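Major capsid protein (Faustovirus, PDB 5J7O) forms the main building block of the viral capsid shell, a trimer whose subunits each carry a double jelly-roll. Local coordinates at residues Ile315-Gly318 / Gln319-Ile322. Residues are numbered along the deposited sequence; the frame is centred on the assembly and turned at random.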
ATOM      1  N   ILE B 315       1.940 -26.382 -34.054  1.00 55.90           N
ATOM      2  CA  ILE B 315       1.052 -25.408 -34.670  1.00 58.44           C
ATOM      3  C   ILE B 315       1.793 -24.776 -35.842  1.00 62.61           C
ATOM      4  O   ILE B 315       2.571 -23.838 -35.668  1.00 62.96           O
ATOM      5  CB  ILE B 315       0.578 -24.346 -33.660  1.00 57.34           C
ATOM      6  CG1 ILE B 315      -0.255 -25.012 -32.562  1.00 54.55           C
ATOM      7  CG2 ILE B 315      -0.241 -23.270 -34.360  1.00 58.11           C
ATOM      8  CD1 ILE B 315      -1.047 -24.046 -31.708  1.00 52.52           C
ATOM      9  N   PRO B 316       1.588 -25.289 -37.056  1.00 67.79           N
ATOM     10  CA  PRO B 316       2.429 -24.891 -38.192  1.00 68.01           C
ATOM     11  C   PRO B 316       2.379 -23.401 -38.499  1.00 67.65           C
ATOM     12  O   PRO B 316       1.406 -22.704 -38.202  1.00 67.43           O
ATOM     13  CB  PRO B 316       1.854 -25.710 -39.352  1.00 69.45           C
ATOM     14  CG  PRO B 316       1.295 -26.923 -38.696  1.00 71.15           C
ATOM     15  CD  PRO B 316       0.773 -26.478 -37.358  1.00 70.78           C
ATOM     16  N   TYR B 317       3.460 -22.929 -39.114  1.00 67.25           N
ATOM     17  CA  TYR B 317       3.577 -21.548 -39.557  1.00 67.53           C
ATOM     18  C   TYR B 317       2.707 -21.308 -40.786  1.00 69.37           C
ATOM     19  O   TYR B 317       2.481 -22.205 -41.602  1.00 65.95           O
ATOM     20  CB  TYR B 317       5.046 -21.236 -39.859  1.00 67.88           C
ATOM     21  CG  TYR B 317       5.338 -19.850 -40.389  1.00 69.30           C
ATOM     22  CD1 TYR B 317       4.898 -18.716 -39.720  1.00 68.55           C
ATOM     23  CD2 TYR B 317       6.096 -19.678 -41.541  1.00 70.99           C
ATOM     24  CE1 TYR B 317       5.181 -17.450 -40.199  1.00 69.29           C
ATOM     25  CE2 TYR B 317       6.384 -18.418 -42.027  1.00 71.98           C
ATOM     26  CZ  TYR B 317       5.925 -17.308 -41.352  1.00 71.13           C
ATOM     27  OH  TYR B 317       6.211 -16.051 -41.834  1.00 71.66           O
ATOM     28  N   GLY B 318       2.207 -20.078 -40.911  1.00 73.60           N
ATOM     29  CA  GLY B 318       1.320 -19.714 -41.994  1.00 78.54           C
ATOM     30  C   GLY B 318      -0.153 -19.896 -41.700  1.00 77.93           C
ATOM     31  O   GLY B 318      -0.988 -19.398 -42.466  1.00 80.96           O
ATOM     32  N   GLN B 319      -0.499 -20.597 -40.619  1.00 74.03           N
ATOM     33  CA  GLN B 319      -1.884 -20.790 -40.209  1.00 78.80           C
ATOM     34  C   GLN B 319      -2.096 -20.387 -38.754  1.00 73.08           C
ATOM     35  O   GLN B 319      -3.112 -20.754 -38.155  1.00 73.54           O
ATOM     36  CB  GLN B 319      -2.308 -22.243 -40.427  1.00 86.18           C
ATOM     37  CG  GLN B 319      -1.191 -23.242 -40.173  1.00 91.61           C
ATOM     38  CD  GLN B 319      -1.691 -24.665 -40.057  1.00 95.98           C
ATOM     39  OE1 GLN B 319      -1.596 -25.283 -38.997  1.00 97.99           O
ATOM     40  NE2 GLN B 319      -2.218 -25.200 -41.152  1.00 97.57           N
ATOM     41  N   ARG B 320      -1.154 -19.645 -38.177  1.00 64.06           N
ATOM     42  CA  ARG B 320      -1.211 -19.215 -36.787  1.00 57.18           C
ATOM     43  C   ARG B 320      -1.149 -17.695 -36.736  1.00 53.12           C
ATOM     44  O   ARG B 320      -0.270 -17.084 -37.354  1.00 52.90           O
ATOM     45  CB  ARG B 320      -0.067 -19.836 -35.978  1.00 55.93           C
ATOM     46  CG  ARG B 320       1.312 -19.624 -36.587  1.00 55.36           C
ATOM     47  CD  ARG B 320       2.366 -20.488 -35.917  1.00 55.12           C
ATOM     48  NE  ARG B 320       3.715 -19.995 -36.179  1.00 55.02           N
ATOM     49  CZ  ARG B 320       4.827 -20.647 -35.854  1.00 55.39           C
ATOM     50  NH1 ARG B 320       4.752 -21.831 -35.260  1.00 55.11           N
ATOM     51  NH2 ARG B 320       6.012 -20.119 -36.127  1.00 55.58           N
ATOM     52  N   PHE B 321      -2.084 -17.085 -36.011  1.00 49.62           N
ATOM     53  CA  PHE B 321      -2.189 -15.634 -35.993  1.00 45.33           C
ATOM     54  C   PHE B 321      -2.621 -15.157 -34.617  1.00 43.15           C
ATOM     55  O   PHE B 321      -3.266 -15.887 -33.859  1.00 43.97           O
ATOM     56  CB  PHE B 321      -3.187 -15.122 -37.038  1.00 43.94           C
ATOM     57  CG  PHE B 321      -2.851 -15.512 -38.446  1.00 46.02           C
ATOM     58  CD1 PHE B 321      -2.010 -14.725 -39.215  1.00 46.68           C
ATOM     59  CD2 PHE B 321      -3.384 -16.662 -39.006  1.00 47.14           C
ATOM     60  CE1 PHE B 321      -1.703 -15.081 -40.514  1.00 47.82           C
ATOM     61  CE2 PHE B 321      -3.080 -17.023 -40.303  1.00 48.10           C
ATOM     62  CZ  PHE B 321      -2.239 -16.231 -41.058  1.00 48.40           C
ATOM     63  N   ILE B 322      -2.257 -13.915 -34.306  1.00 41.50           N
ATOM     64  CA  ILE B 322      -2.789 -13.187 -33.161  1.00 40.06           C
ATOM     65  C   ILE B 322      -3.608 -12.029 -33.713  1.00 41.71           C
ATOM     66  O   ILE B 322      -3.063 -11.113 -34.341  1.00 43.69           O
ATOM     67  CB  ILE B 322      -1.680 -12.689 -32.224  1.00 37.16           C
ATOM     68  CG1 ILE B 322      -0.992 -13.869 -31.536  1.00 34.15           C
ATOM     69  CG2 ILE B 322      -2.253 -11.730 -31.190  1.00 37.41           C
ATOM     70  CD1 ILE B 322      -1.922 -14.705 -30.680  1.00 33.34           C
TER
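Pro316 and Gln319 are the two ends of a type II beta turn, whose last residue leads directly into strand 320-326; the third position is Gly318, whose positive phi and the psi that goes with it call for glycine. The side chain of Arg320 runs back past the Pro316 carbonyl to the start of the turn. Its chi1 of 52° puts CG in the cleft flanked by both backbone neighbours of CA, and from there the chain is extended as far as NE, which carries the guanidinium to Ile315. There NH1 donates to Ile315 O at 3.0 Å; the acceptor is approached nearly end-on to its C=O, but the N-H...O angle of 141° shows the bond is bent, and the oxygen lies somewhat out of the guanidinium plane. Along the way, Arg320 CD passes 3.3 Å from Pro316 O, while Arg320 CB meets Ile315 CG2 at 3.8 Å. Tyr317 CA sits over one guanidinium face, 3.7 Å from Arg320 NE and nearer the edge of the group than its centre. The tyrosine ring presents its edge, with CD1 3.9 Å from Arg320 NE, and the planes are 60° apart, so this is no stacked pair. Further bonds from NE to Ile93 O and from NH1 to Ser312 OG help fix the guanidinium's rotation. On the exposed side, the extended Gln319 side chain reaches back so that OE1 lies over the Pro316 ring, 3.1 Å from its CD. Gly318 O lies oblique to the Phe321 ring, 3.7 Å from CZ. Backbone bonds of Phe321 with Glu192 and of Ile322 with Phe91 set strand 320-326 between strands 186-193 and 88-92; Gln319 and Asn194 pair just beyond the strand ends. The arrangement is thus a type II beta turn entering an inner strand of a four-stranded antiparallel sheet, consistent with the double jelly-roll architecture.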